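Local coordinates for condensin complex subunit 3 (PDB 5OQR), which serves as a regulatory HEAT-repeat subunit of condensin, the complex that converts interphase chromatin into condensed mitotic chromosomes, at residues A[247-252]-A[284-289]; A[279-283]-A[315-320]; A[293-298]-A[329-333]. Numbering follows the deposited sequence.

Contact 1 (A[247-252]-A[284-289]); sequences ADMLAY and KFFDVR
Two helical segments meet nearly at right angles: the axes of 247-252 and 284-288 pass 9.0 Å apart with a crossing angle of -84°. Small residues allow the approach, with CA of Ala251 5.2 Å from CA of Phe285 and CA of Ala247 6.0 Å from CA of Lys284. Val288, chi1 t, is a knob in a hole made by Ala247, Asp248, Ala251 and Tyr252. Its CG2 lies 3.7 Å from Ala247 CB, its CG1 3.8 Å from Ala251 CB and 3.5 Å from Tyr252 CE2. A beta-branched side chain suits this hole, since its two methyls fill it without a long reach. Packing of helices from one layer onto the next builds a HEAT-repeat solenoid; segment 247-252 belongs to HEAT 5, and helix 275-288 packs against it. Phe285, chi1 t with chi2 at -92°, brings CD2 to 3.8 Å from Ala251 CB; Leu250 CD1 (t, chi2 -88°) lies at its ring edge, 3.8 Å from Phe285 CB. Arg289, the first residue to leave helical geometry, folds back with chi1 to chi3 all m, so that NH1 donates to Ala251 O at 2.7 Å. That carbonyl belongs to a wider pi-type turn at 249-252. Tyr252, chi1 m, lays CE1 over one face of the guanidinium, and its OH comes 3.5 Å from Arg289 CD. Asp248 makes a salt bridge with Lys244 within its own helix.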
loop_
_atom_site.group_PDB
_atom_site.type_symbol
_atom_site.label_atom_id
_atom_site.label_comp_id
_atom_site.label_asym_id
_atom_site.label_seq_id
_atom_site.Cartn_x
_atom_site.Cartn_y
_atom_site.Cartn_z
ATOM N N ALA A 247 6.896 11.837 -9.003
ATOM C CA ALA A 247 8.245 11.978 -9.536
ATOM C C ALA A 247 8.449 13.338 -10.190
ATOM O O ALA A 247 9.560 13.877 -10.161
ATOM C CB ALA A 247 8.530 10.859 -10.536
ATOM N N ASP A 248 7.395 13.907 -10.780
ATOM C CA ASP A 248 7.513 15.222 -11.401
ATOM C C ASP A 248 7.597 16.322 -10.352
ATOM O O ASP A 248 8.354 17.284 -10.513
ATOM C CB ASP A 248 6.335 15.465 -12.345
ATOM C CG ASP A 248 6.510 14.782 -13.690
ATOM O OD1 ASP A 248 7.327 13.845 -13.782
ATOM O OD2 ASP A 248 5.827 15.181 -14.656
ATOM N N MET A 249 6.820 16.203 -9.273
ATOM C CA MET A 249 6.932 17.155 -8.174
ATOM C C MET A 249 8.329 17.126 -7.579
ATOM O O MET A 249 8.874 18.166 -7.196
ATOM C CB MET A 249 5.892 16.834 -7.104
ATOM C CG MET A 249 6.056 17.607 -5.794
ATOM S SD MET A 249 5.148 16.847 -4.439
ATOM C CE MET A 249 6.065 15.323 -4.231
ATOM N N LEU A 250 8.917 15.935 -7.484
ATOM C CA LEU A 250 10.252 15.798 -6.921
ATOM C C LEU A 250 11.309 16.327 -7.882
ATOM O O LEU A 250 12.288 16.948 -7.455
ATOM C CB LEU A 250 10.500 14.326 -6.580
ATOM C CG LEU A 250 11.812 13.871 -5.935
ATOM C CD1 LEU A 250 12.855 13.552 -6.992
ATOM C CD2 LEU A 250 12.340 14.897 -4.943
ATOM N N ALA A 251 11.115 16.122 -9.181
ATOM C CA ALA A 251 12.150 16.394 -10.167
ATOM C C ALA A 251 12.071 17.786 -10.780
ATOM O O ALA A 251 12.996 18.173 -11.499
ATOM C CB ALA A 251 12.087 15.352 -11.288
ATOM N N TYR A 252 11.006 18.547 -10.530
ATOM C CA TYR A 252 10.869 19.853 -11.165
ATOM C C TYR A 252 10.548 20.957 -10.167
ATOM O O TYR A 252 10.961 22.104 -10.360
ATOM C CB TYR A 252 9.796 19.805 -12.254
ATOM C CG TYR A 252 10.266 19.162 -13.540
ATOM C CD1 TYR A 252 11.255 19.754 -14.312
ATOM C CD2 TYR A 252 9.719 17.969 -13.986
ATOM C CE1 TYR A 252 11.690 19.173 -15.486
ATOM C CE2 TYR A 252 10.146 17.381 -15.159
ATOM C CZ TYR A 252 11.132 17.988 -15.905
ATOM O OH TYR A 252 11.564 17.407 -17.076
ATOM N N LYS A 284 14.199 7.795 -9.324
ATOM C CA LYS A 284 13.047 8.384 -9.997
ATOM C C LYS A 284 13.382 9.753 -10.574
ATOM O O LYS A 284 12.907 10.106 -11.658
ATOM C CB LYS A 284 11.867 8.480 -9.029
ATOM C CG LYS A 284 11.201 7.150 -8.714
ATOM C CD LYS A 284 10.751 6.443 -9.982
ATOM C CE LYS A 284 9.640 5.444 -9.708
ATOM N NZ LYS A 284 10.125 4.234 -8.993
ATOM N N PHE A 285 14.192 10.539 -9.867
ATOM C CA PHE A 285 14.619 11.823 -10.410
ATOM C C PHE A 285 15.295 11.647 -11.764
ATOM O O PHE A 285 15.029 12.407 -12.702
ATOM C CB PHE A 285 15.563 12.520 -9.430
ATOM C CG PHE A 285 16.185 13.774 -9.976
ATOM C CD1 PHE A 285 17.410 13.730 -10.619
ATOM C CD2 PHE A 285 15.545 14.994 -9.850
ATOM C CE1 PHE A 285 17.985 14.876 -11.126
ATOM C CE2 PHE A 285 16.115 16.147 -10.355
ATOM C CZ PHE A 285 17.337 16.088 -10.994
ATOM N N PHE A 286 16.168 10.650 -11.886
ATOM C CA PHE A 286 16.897 10.439 -13.129
ATOM C C PHE A 286 16.098 9.664 -14.165
ATOM O O PHE A 286 16.505 9.626 -15.329
ATOM C CB PHE A 286 18.217 9.721 -12.845
ATOM C CG PHE A 286 19.249 10.599 -12.203
ATOM C CD1 PHE A 286 19.738 11.707 -12.869
ATOM C CD2 PHE A 286 19.730 10.319 -10.939
ATOM C CE1 PHE A 286 20.683 12.523 -12.285
ATOM C CE2 PHE A 286 20.677 11.130 -10.350
ATOM C CZ PHE A 286 21.154 12.234 -11.025
ATOM N N ASP A 287 14.986 9.040 -13.777
ATOM C CA ASP A 287 14.045 8.547 -14.775
ATOM C C ASP A 287 13.330 9.708 -15.451
ATOM O O ASP A 287 13.053 9.662 -16.654
ATOM C CB ASP A 287 13.037 7.596 -14.131
ATOM C CG ASP A 287 13.594 6.198 -13.924
ATOM O OD1 ASP A 287 14.472 5.781 -14.707
ATOM O OD2 ASP A 287 13.148 5.512 -12.981
ATOM N N VAL A 288 13.040 10.764 -14.692
ATOM C CA VAL A 288 12.411 11.954 -15.252
ATOM C C VAL A 288 13.436 12.820 -15.972
ATOM O O VAL A 288 13.152 13.380 -17.036
ATOM C CB VAL A 288 11.697 12.738 -14.136
ATOM C CG1 VAL A 288 11.040 13.992 -14.693
ATOM C CG2 VAL A 288 10.669 11.862 -13.439
ATOM N N ARG A 289 14.631 12.951 -15.407
ATOM C CA ARG A 289 15.665 13.850 -15.915
ATOM C C ARG A 289 16.879 13.019 -16.324
ATOM O O ARG A 289 17.941 13.105 -15.702
ATOM C CB ARG A 289 16.042 14.903 -14.855
ATOM C CG ARG A 289 14.861 15.571 -14.149
ATOM C CD ARG A 289 14.243 16.684 -14.975
ATOM N NE ARG A 289 15.208 17.731 -15.298
ATOM C CZ ARG A 289 15.480 18.778 -14.525
ATOM N NH1 ARG A 289 14.865 18.941 -13.363
ATOM N NH2 ARG A 289 16.375 19.669 -14.917
#

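Contact 2 (A[279-283]-A[315-320]); sequences VLAIK and RTFNEI
Helical on both sides, segments 279-283 and 315-320 cross at -56° with their axes 9.9 Å apart. The CA atoms of Val279 and Thr316 are 6.3 Å apart, and those of Lys283 and Ile320 7.0 Å. Thr316, chi1 m, lies at the centre: its CG2 packs 3.6 Å from Ile282 CG2 and 3.7 Å from Lys283 CG, and its OG1 is hydrogen-bonded to Leu312 O, one turn back. Threonine thus gives a methyl to the interface while its own helix satisfies the hydroxyl. Ile320 (m, t) adds CG1 at 4.0 Å from Lys283 CG. Lys283, chi1 m and then t throughout, is fully extended, so its methylenes cross this apolar surface before NZ reaches Glu319 OE1 at 3.0 Å, a hydrogen-bonded salt bridge. The other oxygen of the carboxylate, Glu319 OE2, accepts from Arg315 NE at 3.1 Å and 177°, an i to i+4 pair along one helix. Arg315 NH2 also donates to Gln365, and Tyr368 makes a cation-pi contact with Arg315, whose guanidinium has Val279 CG2 over one face, 4.2 Å from NH2. Lateral packing of this kind joins layers of the helical solenoid, here through helices 275-288 and 308-324. Because Glu319 divides its two oxygens between Lys283 and Arg315, one carboxylate ties the neighbouring helices together electrostatically above an apolar seam.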
loop_
_atom_site.group_PDB
_atom_site.type_symbol
_atom_site.label_atom_id
_atom_site.label_comp_id
_atom_site.label_asym_id
_atom_site.label_seq_id
_atom_site.Cartn_x
_atom_site.Cartn_y
_atom_site.Cartn_z
ATOM N N VAL A 279 17.296 6.426 -1.951
ATOM C CA VAL A 279 17.726 5.758 -3.177
ATOM C C VAL A 279 16.633 5.844 -4.233
ATOM O O VAL A 279 16.883 6.218 -5.383
ATOM C CB VAL A 279 18.114 4.297 -2.885
ATOM C CG1 VAL A 279 18.410 3.546 -4.178
ATOM C CG2 VAL A 279 19.318 4.243 -1.965
ATOM N N LEU A 280 15.402 5.491 -3.854
ATOM C CA LEU A 280 14.295 5.516 -4.802
ATOM C C LEU A 280 14.091 6.911 -5.377
ATOM O O LEU A 280 13.856 7.067 -6.581
ATOM C CB LEU A 280 13.020 5.021 -4.120
ATOM C CG LEU A 280 11.730 5.039 -4.941
ATOM C CD1 LEU A 280 11.823 4.093 -6.124
ATOM C CD2 LEU A 280 10.550 4.683 -4.061
ATOM N N ALA A 281 14.178 7.940 -4.533
ATOM C CA ALA A 281 14.029 9.308 -5.016
ATOM C C ALA A 281 15.074 9.638 -6.073
ATOM O O ALA A 281 14.758 10.249 -7.100
ATOM C CB ALA A 281 14.120 10.287 -3.847
ATOM N N ILE A 282 16.325 9.243 -5.843
ATOM C CA ILE A 282 17.380 9.506 -6.818
ATOM C C ILE A 282 17.067 8.802 -8.130
ATOM O O ILE A 282 17.153 9.396 -9.210
ATOM C CB ILE A 282 18.748 9.076 -6.254
ATOM C CG1 ILE A 282 19.125 9.951 -5.057
ATOM C CG2 ILE A 282 19.834 9.164 -7.329
ATOM C CD1 ILE A 282 20.320 9.444 -4.273
ATOM N N LYS A 283 16.706 7.522 -8.056
ATOM C CA LYS A 283 16.412 6.768 -9.268
ATOM C C LYS A 283 15.250 7.385 -10.033
ATOM O O LYS A 283 15.300 7.500 -11.262
ATOM C CB LYS A 283 16.112 5.312 -8.915
ATOM C CG LYS A 283 17.281 4.595 -8.274
ATOM C CD LYS A 283 17.040 3.106 -8.159
ATOM C CE LYS A 283 18.298 2.387 -7.712
ATOM N NZ LYS A 283 18.129 0.913 -7.676
ATOM N N ARG A 315 26.726 5.606 -5.092
ATOM C CA ARG A 315 26.278 4.219 -5.033
ATOM C C ARG A 315 25.009 4.017 -5.851
ATOM O O ARG A 315 24.828 2.967 -6.479
ATOM C CB ARG A 315 26.061 3.807 -3.577
ATOM C CG ARG A 315 25.259 2.524 -3.384
ATOM C CD ARG A 315 23.773 2.817 -3.205
ATOM N NE ARG A 315 23.004 1.612 -2.903
ATOM C CZ ARG A 315 22.514 1.293 -1.709
ATOM N NH1 ARG A 315 21.834 0.167 -1.561
ATOM N NH2 ARG A 315 22.690 2.086 -0.661
ATOM N N THR A 316 24.113 5.006 -5.851
ATOM C CA THR A 316 22.884 4.891 -6.630
ATOM C C THR A 316 23.159 5.083 -8.116
ATOM O O THR A 316 22.618 4.349 -8.951
ATOM C CB THR A 316 21.854 5.911 -6.143
ATOM O OG1 THR A 316 21.688 5.791 -4.725
ATOM C CG2 THR A 316 20.511 5.674 -6.821
ATOM N N PHE A 317 23.983 6.072 -8.463
ATOM C CA PHE A 317 24.391 6.263 -9.850
ATOM C C PHE A 317 24.997 4.984 -10.411
ATOM O O PHE A 317 24.660 4.551 -11.518
ATOM C CB PHE A 317 25.381 7.426 -9.933
ATOM C CG PHE A 317 26.076 7.548 -11.258
ATOM C CD1 PHE A 317 25.552 8.343 -12.259
ATOM C CD2 PHE A 317 27.266 6.884 -11.495
ATOM C CE1 PHE A 317 26.192 8.461 -13.473
ATOM C CE2 PHE A 317 27.909 6.998 -12.708
ATOM C CZ PHE A 317 27.372 7.789 -13.697
ATOM N N ASN A 318 25.898 4.363 -9.649
ATOM C CA ASN A 318 26.480 3.093 -10.065
ATOM C C ASN A 318 25.410 2.012 -10.166
ATOM O O ASN A 318 25.455 1.163 -11.063
ATOM C CB ASN A 318 27.576 2.688 -9.077
ATOM C CG ASN A 318 28.262 1.395 -9.455
ATOM O OD1 ASN A 318 28.984 1.331 -10.445
ATOM N ND2 ASN A 318 28.054 0.359 -8.654
ATOM N N GLU A 319 24.435 2.035 -9.259
ATOM C CA GLU A 319 23.356 1.053 -9.295
ATOM C C GLU A 319 22.502 1.214 -10.547
ATOM O O GLU A 319 22.127 0.223 -11.183
ATOM C CB GLU A 319 22.501 1.193 -8.038
ATOM C CG GLU A 319 21.889 -0.098 -7.543
ATOM C CD GLU A 319 21.510 -0.025 -6.078
ATOM O OE1 GLU A 319 20.348 0.320 -5.780
ATOM O OE2 GLU A 319 22.381 -0.295 -5.223
ATOM N N ILE A 320 22.186 2.456 -10.915
ATOM C CA ILE A 320 21.378 2.712 -12.105
ATOM C C ILE A 320 22.106 2.226 -13.352
ATOM O O ILE A 320 21.580 1.419 -14.129
ATOM C CB ILE A 320 21.034 4.209 -12.206
ATOM C CG1 ILE A 320 20.126 4.626 -11.049
ATOM C CG2 ILE A 320 20.365 4.529 -13.541
ATOM C CD1 ILE A 320 20.032 6.122 -10.855
#

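Contact 3 (A[293-298]-A[329-333]); sequences LSQLEF and LLDKM
Phe298 carries the Met333 methyl over one face of its ring: CE stands 3.5 Å from the ring centroid, 18° off the normal, in a CH-pi contact that is also Met-aromatic. Flexible methionine (chi1 and chi2 m, chi3 95°) suits this place. Lys332 CB lies at the ring edge. The segments are loop and turn for much of their length, with type I beta turns at 293-296 and 330-333, and connect helices in successive layers of the solenoid. CA of Ser294 lies 7.1 Å from CA of Leu329, and CA of Phe298 6.4 Å from CA of Lys332. A long, extended lysine suits the gap, since its amino group can serve carbonyl, carboxylate and water at once: Lys332 (chi1 m, then t) donates from NZ to Leu296 O at 3.2 Å, forms a salt bridge with Glu297 OE2 at 3.1 Å, and donates at 2.6 Å to water 1, which donates to Leu293 O (2.8 Å) and Leu296 O (2.5 Å). At the end away from Phe298, Leu329 CD1 packs 3.9 Å from Ser294 CA.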
loop_
_atom_site.group_PDB
_atom_site.type_symbol
_atom_site.label_atom_id
_atom_site.label_comp_id
_atom_site.label_asym_id
_atom_site.label_seq_id
_atom_site.Cartn_x
_atom_site.Cartn_y
_atom_site.Cartn_z
ATOM N N LEU A 293 21.747 12.709 -15.752
ATOM C CA LEU A 293 22.580 11.575 -15.370
ATOM C C LEU A 293 23.953 11.657 -16.022
ATOM O O LEU A 293 24.968 11.338 -15.394
ATOM C CB LEU A 293 21.889 10.266 -15.745
ATOM C CG LEU A 293 22.536 9.002 -15.177
ATOM C CD1 LEU A 293 22.338 8.924 -13.671
ATOM C CD2 LEU A 293 21.988 7.760 -15.854
ATOM N N SER A 294 24.006 12.085 -17.282
ATOM C CA SER A 294 25.269 12.211 -17.996
ATOM C C SER A 294 26.053 13.453 -17.601
ATOM O O SER A 294 27.149 13.663 -18.127
ATOM C CB SER A 294 25.016 12.230 -19.505
ATOM O OG SER A 294 24.300 11.082 -19.917
ATOM N N GLN A 295 25.525 14.275 -16.697
ATOM C CA GLN A 295 26.186 15.500 -16.269
ATOM C C GLN A 295 26.859 15.370 -14.912
ATOM O O GLN A 295 27.469 16.336 -14.445
ATOM C CB GLN A 295 25.177 16.651 -16.237
ATOM C CG GLN A 295 24.871 17.229 -17.606
ATOM C CD GLN A 295 23.618 18.076 -17.616
ATOM O OE1 GLN A 295 23.057 18.390 -16.566
ATOM N NE2 GLN A 295 23.167 18.450 -18.807
ATOM N N LEU A 296 26.754 14.216 -14.264
ATOM C CA LEU A 296 27.444 13.996 -13.002
ATOM C C LEU A 296 28.900 13.632 -13.252
ATOM O O LEU A 296 29.216 12.808 -14.114
ATOM C CB LEU A 296 26.768 12.884 -12.202
ATOM C CG LEU A 296 25.348 13.143 -11.701
ATOM C CD1 LEU A 296 24.815 11.898 -11.014
ATOM C CD2 LEU A 296 25.299 14.330 -10.755
ATOM N N GLU A 297 29.790 14.255 -12.486
ATOM C CA GLU A 297 31.217 13.994 -12.568
ATOM C C GLU A 297 31.737 13.587 -11.198
ATOM O O GLU A 297 31.348 14.162 -10.176
ATOM C CB GLU A 297 31.979 15.221 -13.078
ATOM C CG GLU A 297 31.541 15.685 -14.455
ATOM C CD GLU A 297 31.704 14.609 -15.514
ATOM O OE1 GLU A 297 32.657 13.808 -15.412
ATOM O OE2 GLU A 297 30.873 14.561 -16.445
ATOM N N PHE A 298 32.619 12.588 -11.184
ATOM C CA PHE A 298 33.183 12.040 -9.954
ATOM C C PHE A 298 34.704 12.126 -10.021
ATOM O O PHE A 298 35.393 11.106 -10.161
ATOM C CB PHE A 298 32.725 10.599 -9.739
ATOM C CG PHE A 298 31.235 10.439 -9.725
ATOM C CD1 PHE A 298 30.549 10.138 -10.887
ATOM C CD2 PHE A 298 30.520 10.599 -8.554
ATOM C CE1 PHE A 298 29.179 9.995 -10.881
ATOM C CE2 PHE A 298 29.149 10.456 -8.541
ATOM C CZ PHE A 298 28.477 10.153 -9.707
ATOM N N LEU A 329 28.929 5.279 -18.922
ATOM C CA LEU A 329 28.733 6.038 -17.694
ATOM C C LEU A 329 29.427 5.375 -16.513
ATOM O O LEU A 329 29.861 6.064 -15.584
ATOM C CB LEU A 329 27.239 6.201 -17.408
ATOM C CG LEU A 329 26.471 7.255 -18.212
ATOM C CD1 LEU A 329 26.951 8.658 -17.869
ATOM C CD2 LEU A 329 26.573 7.008 -19.710
ATOM N N LEU A 330 29.540 4.044 -16.526
ATOM C CA LEU A 330 30.216 3.342 -15.444
ATOM C C LEU A 330 31.711 3.619 -15.414
ATOM O O LEU A 330 32.335 3.459 -14.361
ATOM C CB LEU A 330 29.985 1.835 -15.563
ATOM C CG LEU A 330 28.683 1.279 -14.990
ATOM C CD1 LEU A 330 28.585 -0.203 -15.295
ATOM C CD2 LEU A 330 28.592 1.515 -13.492
ATOM N N ASP A 331 32.302 4.022 -16.541
ATOM C CA ASP A 331 33.723 4.343 -16.556
ATOM C C ASP A 331 34.059 5.478 -15.600
ATOM O O ASP A 331 35.236 5.677 -15.283
ATOM C CB ASP A 331 34.165 4.710 -17.974
ATOM C CG ASP A 331 34.294 3.496 -18.881
ATOM O OD1 ASP A 331 34.618 2.402 -18.374
ATOM O OD2 ASP A 331 34.077 3.638 -20.103
ATOM N N LYS A 332 33.057 6.224 -15.132
ATOM C CA LYS A 332 33.298 7.281 -14.161
ATOM C C LYS A 332 33.440 6.747 -12.744
ATOM O O LYS A 332 33.941 7.466 -11.873
ATOM C CB LYS A 332 32.165 8.304 -14.217
ATOM C CG LYS A 332 31.949 8.884 -15.597
ATOM C CD LYS A 332 30.870 9.945 -15.595
ATOM C CE LYS A 332 30.589 10.432 -17.000
ATOM N NZ LYS A 332 29.788 11.683 -17.007
ATOM N N MET A 333 33.015 5.517 -12.494
ATOM C CA MET A 333 33.205 4.915 -11.189
ATOM C C MET A 333 34.626 4.371 -11.066
ATOM O O MET A 333 35.219 3.936 -12.056
ATOM C CB MET A 333 32.199 3.793 -10.966
ATOM C CG MET A 333 30.755 4.258 -10.867
ATOM S SD MET A 333 30.417 5.253 -9.403
ATOM C CE MET A 333 30.611 6.913 -10.041
HETATM O O HOH W 1 27.743 11.278 -15.383
#

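How the contacts relate
Helix 275-288 is shared by contacts 1 and 2, whose centres lie 12 Å apart: one part of it packs back on helix 240-257, another forward on helix 308-324. Leu250 CD1 of contact 1 touches Ala281 O of contact 2 at 3.8 Å. Contact 3, centred 12 Å from contact 2 and 18 Å from contact 1, joins the connections at the ends of these layers. Phe317 passes from helix 308-324 into it, with CD1 3.6 Å from Leu293 CD1, while Phe286 links contact 1 to it, CZ lying 3.7 Å from Leu296 CD1. Packing thus runs continuously through three consecutive solenoid layers.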